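Local coordinates for protein elongation factor G (Thermus thermophilus, PDB 2DY1) that binds GTP together with a magnesium ion and probably works as a GTPase in the elongation stage of protein synthesis, at residues L161-G166 with R189-P194; E240-G245 with E270-P275. One frame throughout, in Å; residues are numbered along the deposited sequence.

Contact 1 of 2, residues L161-G166 with R189-P194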
ATOM      1  N   LEU A 161      11.496  25.030  20.757  1.00 13.18           N
ATOM      2  CA  LEU A 161      12.568  25.641  19.972  1.00 11.70           C
ATOM      3  C   LEU A 161      13.825  24.945  20.523  1.00 11.19           C
ATOM      4  O   LEU A 161      13.846  24.458  21.644  1.00 12.29           O
ATOM      5  CB  LEU A 161      12.651  27.150  20.184  1.00 11.97           C
ATOM      6  CG  LEU A 161      11.466  27.927  19.622  1.00 13.26           C
ATOM      7  CD1 LEU A 161      11.689  29.405  19.946  1.00 15.81           C
ATOM      8  CD2 LEU A 161      11.303  27.718  18.122  1.00 14.92           C
ATOM      9  N   PRO A 162      14.892  24.885  19.730  1.00  9.83           N
ATOM     10  CA  PRO A 162      16.099  24.218  20.217  1.00 12.23           C
ATOM     11  C   PRO A 162      16.961  25.014  21.174  1.00 12.26           C
ATOM     12  O   PRO A 162      17.128  26.236  21.017  1.00 13.05           O
ATOM     13  CB  PRO A 162      16.852  23.882  18.935  1.00 11.32           C
ATOM     14  CG  PRO A 162      16.434  24.984  17.987  1.00 17.78           C
ATOM     15  CD  PRO A 162      14.990  25.270  18.314  1.00 12.15           C
ATOM     16  N   LEU A 163      17.487  24.325  22.185  1.00 12.00           N
ATOM     17  CA  LEU A 163      18.425  24.967  23.100  1.00 11.73           C
ATOM     18  C   LEU A 163      19.818  24.583  22.633  1.00 13.04           C
ATOM     19  O   LEU A 163      20.136  23.405  22.501  1.00 13.22           O
ATOM     20  CB  LEU A 163      18.219  24.498  24.543  1.00 10.10           C
ATOM     21  CG  LEU A 163      19.200  25.111  25.539  1.00 12.33           C
ATOM     22  CD1 LEU A 163      18.902  26.610  25.639  1.00 14.02           C
ATOM     23  CD2 LEU A 163      19.043  24.458  26.917  1.00 14.63           C
ATOM     24  N   TYR A 164      20.647  25.583  22.340  1.00 13.93           N
ATOM     25  CA  TYR A 164      22.015  25.333  21.905  1.00 13.18           C
ATOM     26  C   TYR A 164      23.020  25.842  22.921  1.00 14.12           C
ATOM     27  O   TYR A 164      22.751  26.794  23.659  1.00 17.87           O
ATOM     28  CB  TYR A 164      22.321  26.063  20.598  1.00 15.53           C
ATOM     29  CG  TYR A 164      21.644  25.497  19.377  1.00 13.17           C
ATOM     30  CD1 TYR A 164      22.187  24.401  18.702  1.00 18.00           C
ATOM     31  CD2 TYR A 164      20.469  26.056  18.889  1.00 18.60           C
ATOM     32  CE1 TYR A 164      21.564  23.879  17.561  1.00 23.46           C
ATOM     33  CE2 TYR A 164      19.853  25.550  17.757  1.00 18.38           C
ATOM     34  CZ  TYR A 164      20.396  24.469  17.096  1.00 18.21           C
ATOM     35  OH  TYR A 164      19.788  23.986  15.946  1.00 20.11           O
ATOM     36  N   GLU A 165      24.181  25.203  22.940  1.00 18.15           N
ATOM     37  CA  GLU A 165      25.291  25.631  23.789  1.00 19.11           C
ATOM     38  C   GLU A 165      26.493  25.562  22.862  1.00 23.21           C
ATOM     39  O   GLU A 165      26.879  24.492  22.394  1.00 22.42           O
ATOM     40  CB  GLU A 165      25.463  24.708  25.005  1.00 19.71           C
ATOM     41  CG  GLU A 165      24.418  24.948  26.074  1.00 18.34           C
ATOM     42  CD  GLU A 165      24.510  23.967  27.232  1.00 17.75           C
ATOM     43  OE1 GLU A 165      25.383  23.076  27.175  1.00 21.07           O
ATOM     44  OE2 GLU A 165      23.701  24.093  28.180  1.00 23.51           O
ATOM     45  N   GLY A 166      27.050  26.727  22.549  1.00 28.64           N
ATOM     46  CA  GLY A 166      28.203  26.772  21.667  1.00 34.55           C
ATOM     47  C   GLY A 166      28.011  26.012  20.368  1.00 35.83           C
ATOM     48  O   GLY A 166      28.903  25.277  19.933  1.00 35.66           O
ATOM     49  N   ARG A 189      17.685  18.697  33.009  1.00 21.40           N
ATOM     50  CA  ARG A 189      17.778  19.675  34.103  1.00 24.24           C
ATOM     51  C   ARG A 189      17.363  21.001  33.506  1.00 25.68           C
ATOM     52  O   ARG A 189      17.652  21.270  32.338  1.00 19.66           O
ATOM     53  CB  ARG A 189      19.176  19.878  34.614  1.00 32.96           C
ATOM     54  CG  ARG A 189      19.901  18.685  35.312  1.00 39.37           C
ATOM     55  CD  ARG A 189      19.401  18.336  36.748  1.00 46.93           C
ATOM     56  NE  ARG A 189      19.476  19.407  37.774  1.00 55.14           N
ATOM     57  CZ  ARG A 189      20.437  19.628  38.679  1.00 58.65           C
ATOM     58  NH1 ARG A 189      20.309  20.613  39.564  1.00 60.54           N
ATOM     59  NH2 ARG A 189      21.541  18.902  38.633  1.00 60.12           N
ATOM     60  N   GLU A 190      16.658  21.815  34.283  1.00 17.97           N
ATOM     61  CA  GLU A 190      16.211  23.113  33.794  1.00 20.54           C
ATOM     62  C   GLU A 190      17.435  23.989  33.539  1.00 19.94           C
ATOM     63  O   GLU A 190      18.446  23.899  34.232  1.00 22.96           O
ATOM     64  CB  GLU A 190      15.286  23.813  34.804  1.00 26.26           C
ATOM     65  CG  GLU A 190      14.586  25.026  34.179  1.00 25.22           C
ATOM     66  CD  GLU A 190      13.517  25.663  35.060  1.00 31.50           C
ATOM     67  OE1 GLU A 190      13.136  25.077  36.101  1.00 33.38           O
ATOM     68  OE2 GLU A 190      13.045  26.759  34.695  1.00 29.69           O
ATOM     69  N   ALA A 191      17.321  24.830  32.528  1.00 18.69           N
ATOM     70  CA  ALA A 191      18.383  25.732  32.138  1.00 16.98           C
ATOM     71  C   ALA A 191      17.745  27.087  31.905  1.00 17.02           C
ATOM     72  O   ALA A 191      16.512  27.213  31.849  1.00 20.64           O
ATOM     73  CB  ALA A 191      19.056  25.229  30.852  1.00 14.61           C
ATOM     74  N   GLU A 192      18.571  28.119  31.771  1.00 16.88           N
ATOM     75  CA  GLU A 192      18.038  29.447  31.520  1.00 20.31           C
ATOM     76  C   GLU A 192      17.855  29.633  30.026  1.00 18.82           C
ATOM     77  O   GLU A 192      18.606  29.051  29.237  1.00 22.74           O
ATOM     78  CB  GLU A 192      19.028  30.516  32.003  1.00 22.67           C
ATOM     79  CG  GLU A 192      19.295  30.476  33.469  1.00 26.46           C
ATOM     80  CD  GLU A 192      18.267  31.263  34.246  1.00 35.20           C
ATOM     81  OE1 GLU A 192      17.185  31.556  33.689  1.00 34.80           O
ATOM     82  OE2 GLU A 192      18.538  31.583  35.416  1.00 34.87           O
ATOM     83  N   VAL A 193      16.858  30.421  29.633  1.00 21.57           N
ATOM     84  CA  VAL A 193      16.677  30.720  28.218  1.00 23.06           C
ATOM     85  C   VAL A 193      17.825  31.691  27.955  1.00 25.54           C
ATOM     86  O   VAL A 193      17.952  32.710  28.647  1.00 19.98           O
ATOM     87  CB  VAL A 193      15.353  31.451  27.929  1.00 29.00           C
ATOM     88  CG1 VAL A 193      15.343  31.916  26.481  1.00 28.85           C
ATOM     89  CG2 VAL A 193      14.161  30.526  28.199  1.00 25.40           C
ATOM     90  N   PRO A 194      18.693  31.380  26.978  1.00 23.16           N
ATOM     91  CA  PRO A 194      19.812  32.282  26.697  1.00 20.25           C
ATOM     92  C   PRO A 194      19.333  33.719  26.426  1.00 19.80           C
ATOM     93  O   PRO A 194      18.350  33.924  25.719  1.00 19.83           O
ATOM     94  CB  PRO A 194      20.460  31.655  25.465  1.00 22.77           C
ATOM     95  CG  PRO A 194      20.164  30.205  25.622  1.00 27.33           C
ATOM     96  CD  PRO A 194      18.724  30.208  26.083  1.00 22.95           C
TER
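L163 meets A191 and P194 with the two prongs of its forked side chain, an example of how a single branched residue can join a strand to another strand and the loop that leaves it. Its CD1 methyl lies against the ring of P194, 3.6 Å from CD, with CG of the same proline only slightly farther off. The other methyl, CD2, reaches CB of A191 at 4.0 Å. The fork gets there because CG stands anti to the backbone N of L163 (chi1 178°) and chi2 of 67° then splits the methyls between the two partners. A191 aims its CB toward the strand of L163 and so receives one prong, while P194 offers the CD-CG side of its ring to the other. The backbones stay well apart: the nearest CA pair, L163 and V193, is separated by 7.9 Å. No hydrogen bond crosses, and the whole contact buries a modest 136 Å². The packed side is continued by V170 and R182, one from each of the strands lying between 156-165 and 187-191, which also touch L163. R182 forms a salt bridge with E165 as well.

The solvent side is looser. There the E192 carboxylate runs out into solvent, with a long, weak ion pair to R198. V193, by contrast, is buried; it faces away from L163, and its carbonyl oxygen accepts a hydrogen bond from R198.

Segment 161-166 closes strand 156-165, and 189-194 leaves the outermost strand 187-191. The four consecutive antiparallel strands must curl for the first and last to meet through L163, a beta meander consistent with the inserted G' subdomain that distinguishes the G domain of EF-G.

Contact 2 of 2, residues E240-G245 with E270-P275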
ATOM      1  N   GLU A 240      -8.714  21.424  21.836  1.00 16.53           N
ATOM      2  CA  GLU A 240      -9.849  21.381  20.939  1.00 15.27           C
ATOM      3  C   GLU A 240      -9.449  21.701  19.507  1.00 14.22           C
ATOM      4  O   GLU A 240      -9.957  21.101  18.555  1.00 17.93           O
ATOM      5  CB  GLU A 240     -10.919  22.362  21.462  1.00 18.05           C
ATOM      6  CG  GLU A 240     -12.225  22.360  20.712  1.00 30.45           C
ATOM      7  CD  GLU A 240     -12.973  21.041  20.786  1.00 30.30           C
ATOM      8  OE1 GLU A 240     -12.665  20.195  21.661  1.00 29.80           O
ATOM      9  OE2 GLU A 240     -13.888  20.870  19.959  1.00 39.07           O
ATOM     10  N   ALA A 241      -8.510  22.631  19.333  1.00 15.20           N
ATOM     11  CA  ALA A 241      -8.076  22.980  17.995  1.00 12.06           C
ATOM     12  C   ALA A 241      -7.324  21.809  17.343  1.00 11.97           C
ATOM     13  O   ALA A 241      -7.475  21.560  16.152  1.00 13.96           O
ATOM     14  CB  ALA A 241      -7.169  24.224  18.019  1.00 16.09           C
ATOM     15  N   VAL A 242      -6.496  21.130  18.129  1.00 15.55           N
ATOM     16  CA  VAL A 242      -5.740  20.001  17.581  1.00 11.63           C
ATOM     17  C   VAL A 242      -6.723  18.883  17.232  1.00 12.14           C
ATOM     18  O   VAL A 242      -6.598  18.264  16.176  1.00 13.51           O
ATOM     19  CB  VAL A 242      -4.677  19.508  18.582  1.00 12.38           C
ATOM     20  CG1 VAL A 242      -3.950  18.246  18.018  1.00 12.25           C
ATOM     21  CG2 VAL A 242      -3.642  20.616  18.791  1.00 15.39           C
ATOM     22  N   ARG A 243      -7.695  18.653  18.111  1.00 12.26           N
ATOM     23  CA  ARG A 243      -8.717  17.629  17.877  1.00 14.96           C
ATOM     24  C   ARG A 243      -9.415  17.823  16.521  1.00 15.35           C
ATOM     25  O   ARG A 243      -9.719  16.846  15.824  1.00 17.08           O
ATOM     26  CB  ARG A 243      -9.763  17.655  18.998  1.00 16.68           C
ATOM     27  CG  ARG A 243     -10.843  16.567  18.853  1.00 19.46           C
ATOM     28  CD  ARG A 243     -11.908  16.685  19.934  1.00 21.96           C
ATOM     29  NE  ARG A 243     -12.807  17.826  19.718  1.00 26.07           N
ATOM     30  CZ  ARG A 243     -13.736  17.900  18.766  1.00 31.98           C
ATOM     31  NH1 ARG A 243     -13.918  16.903  17.908  1.00 30.56           N
ATOM     32  NH2 ARG A 243     -14.514  18.975  18.682  1.00 29.56           N
ATOM     33  N   ARG A 244      -9.671  19.084  16.155  1.00 16.52           N
ATOM     34  CA  ARG A 244     -10.355  19.435  14.916  1.00 16.76           C
ATOM     35  C   ARG A 244      -9.446  19.591  13.697  1.00 19.18           C
ATOM     36  O   ARG A 244      -9.900  19.926  12.600  1.00 20.49           O
ATOM     37  CB  ARG A 244     -11.159  20.729  15.137  1.00 14.77           C
ATOM     38  CG  ARG A 244     -12.294  20.585  16.119  1.00 17.78           C
ATOM     39  CD  ARG A 244     -12.895  21.953  16.449  1.00 30.37           C
ATOM     40  NE  ARG A 244     -14.175  21.826  17.137  1.00 36.84           N
ATOM     41  CZ  ARG A 244     -14.642  22.699  18.027  1.00 45.81           C
ATOM     42  NH1 ARG A 244     -13.932  23.771  18.346  1.00 44.62           N
ATOM     43  NH2 ARG A 244     -15.822  22.493  18.598  1.00 48.74           N
ATOM     44  N   GLY A 245      -8.151  19.333  13.882  1.00 16.43           N
ATOM     45  CA  GLY A 245      -7.229  19.451  12.774  1.00 15.57           C
ATOM     46  C   GLY A 245      -6.985  20.881  12.342  1.00 16.87           C
ATOM     47  O   GLY A 245      -6.648  21.124  11.182  1.00 17.71           O
ATOM     48  N   GLU A 270      -1.296  15.742  26.255  1.00 13.65           N
ATOM     49  CA  GLU A 270      -1.923  17.055  26.308  1.00 16.04           C
ATOM     50  C   GLU A 270      -2.617  17.513  25.029  1.00 17.64           C
ATOM     51  O   GLU A 270      -3.685  18.130  25.071  1.00 16.39           O
ATOM     52  CB  GLU A 270      -0.865  18.092  26.697  1.00 19.06           C
ATOM     53  CG  GLU A 270      -1.329  19.531  26.569  1.00 24.11           C
ATOM     54  CD  GLU A 270      -0.207  20.519  26.839  1.00 37.56           C
ATOM     55  OE1 GLU A 270       0.977  20.117  26.740  1.00 35.44           O
ATOM     56  OE2 GLU A 270      -0.506  21.696  27.132  1.00 35.55           O
ATOM     57  N   ALA A 271      -2.019  17.203  23.885  1.00 10.56           N
ATOM     58  CA  ALA A 271      -2.541  17.653  22.604  1.00 11.55           C
ATOM     59  C   ALA A 271      -3.448  16.758  21.777  1.00 13.89           C
ATOM     60  O   ALA A 271      -4.314  17.254  21.067  1.00 15.82           O
ATOM     61  CB  ALA A 271      -1.363  18.101  21.726  1.00 16.56           C
ATOM     62  N   LEU A 272      -3.245  15.448  21.846  1.00 10.59           N
ATOM     63  CA  LEU A 272      -4.005  14.545  21.006  1.00  9.99           C
ATOM     64  C   LEU A 272      -5.258  14.046  21.688  1.00 11.35           C
ATOM     65  O   LEU A 272      -5.315  13.969  22.908  1.00 12.80           O
ATOM     66  CB  LEU A 272      -3.089  13.404  20.548  1.00 10.69           C
ATOM     67  CG  LEU A 272      -1.837  13.956  19.840  1.00 10.71           C
ATOM     68  CD1 LEU A 272      -0.983  12.761  19.379  1.00 13.51           C
ATOM     69  CD2 LEU A 272      -2.197  14.832  18.641  1.00 10.08           C
ATOM     70  N   PRO A 273      -6.279  13.701  20.892  1.00 12.88           N
ATOM     71  CA  PRO A 273      -7.546  13.235  21.463  1.00 13.05           C
ATOM     72  C   PRO A 273      -7.623  11.841  22.009  1.00 14.80           C
ATOM     73  O   PRO A 273      -6.933  10.942  21.558  1.00 14.27           O
ATOM     74  CB  PRO A 273      -8.517  13.411  20.308  1.00 14.22           C
ATOM     75  CG  PRO A 273      -7.685  12.961  19.145  1.00 14.67           C
ATOM     76  CD  PRO A 273      -6.355  13.709  19.420  1.00 12.56           C
ATOM     77  N   SER A 274      -8.524  11.679  22.976  1.00 16.12           N
ATOM     78  CA  SER A 274      -8.787  10.383  23.575  1.00 12.58           C
ATOM     79  C   SER A 274      -9.816   9.682  22.681  1.00 14.61           C
ATOM     80  O   SER A 274     -10.467  10.305  21.836  1.00 11.96           O
ATOM     81  CB  SER A 274      -9.405  10.572  24.965  1.00 15.69           C
ATOM     82  OG  SER A 274     -10.741  11.047  24.812  1.00 16.06           O
ATOM     83  N   PRO A 275      -9.972   8.362  22.847  1.00 11.40           N
ATOM     84  CA  PRO A 275     -10.942   7.627  22.034  1.00 11.47           C
ATOM     85  C   PRO A 275     -12.366   8.156  22.272  1.00 12.58           C
ATOM     86  O   PRO A 275     -13.173   8.220  21.347  1.00 14.27           O
ATOM     87  CB  PRO A 275     -10.778   6.186  22.519  1.00 13.82           C
ATOM     88  CG  PRO A 275      -9.342   6.122  22.883  1.00 14.24           C
ATOM     89  CD  PRO A 275      -9.064   7.449  23.561  1.00 11.88           C
TER
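A Schellman motif, closed at G245 with its positive phi, ends helix 231-243 here, and the last turn, through V242 and R243, packs against the chain where helix 261-271 runs out. V242 points toward that chain. Its CG1, anti to the backbone N (chi1 176°), comes within 3.2 Å of the A271 carbonyl oxygen O, and CB of V242 also sits close to that oxygen. The same CG1 methyl lies 3.9 Å from CD2 of L272, whose side chain in turn packs on V12 and M130 of the central sheet.

Farther along, R243 passes across P273 at an angle, with CG of R243 4.2 Å from CB of P273. The arginine then bends at chi3 (73°), carrying the guanidinium back along its own helix. There NE of R243 donates to OE1 of E240 at 3.1 Å in a nearly straight bond (176°). The oxygen lies in the guanidinium plane, yet the donor comes from above the carboxylate plane. Replacing R243 by alanine would remove this bond and is likely to leave E240 with R244 as its remaining charged neighbour and a gap beside CB of P273.

No hydrogen bond joins the two segments. Apolar side chains, the aliphatic part of R243 and the A271 carbonyl oxygen thus make the interface, while the salt bridge stays within one helix turn at its margin, probably restraining the guanidinium's rotation but not itself linking the helices.

Contacts 1 and 2 follow one another along the chain, the first closing before the second opens. Their centres are 29 Å apart and their nearest atoms about 13 Å, so neither touches the other, although both belong to the GTPase domain. The central sheet relates them: strand 248-252, which follows segment 240-245, runs parallel to strand 156-165, where contact 1 begins. Both contacts lie away from the nucleotide and magnesium sites. Even so, the chain between 240-245 and 270-275 carries S254 and E256, which bind GTP, whereas contact 1 lies at the antiparallel end of the same sheet, between strand 156-165 and outermost strand 187-191.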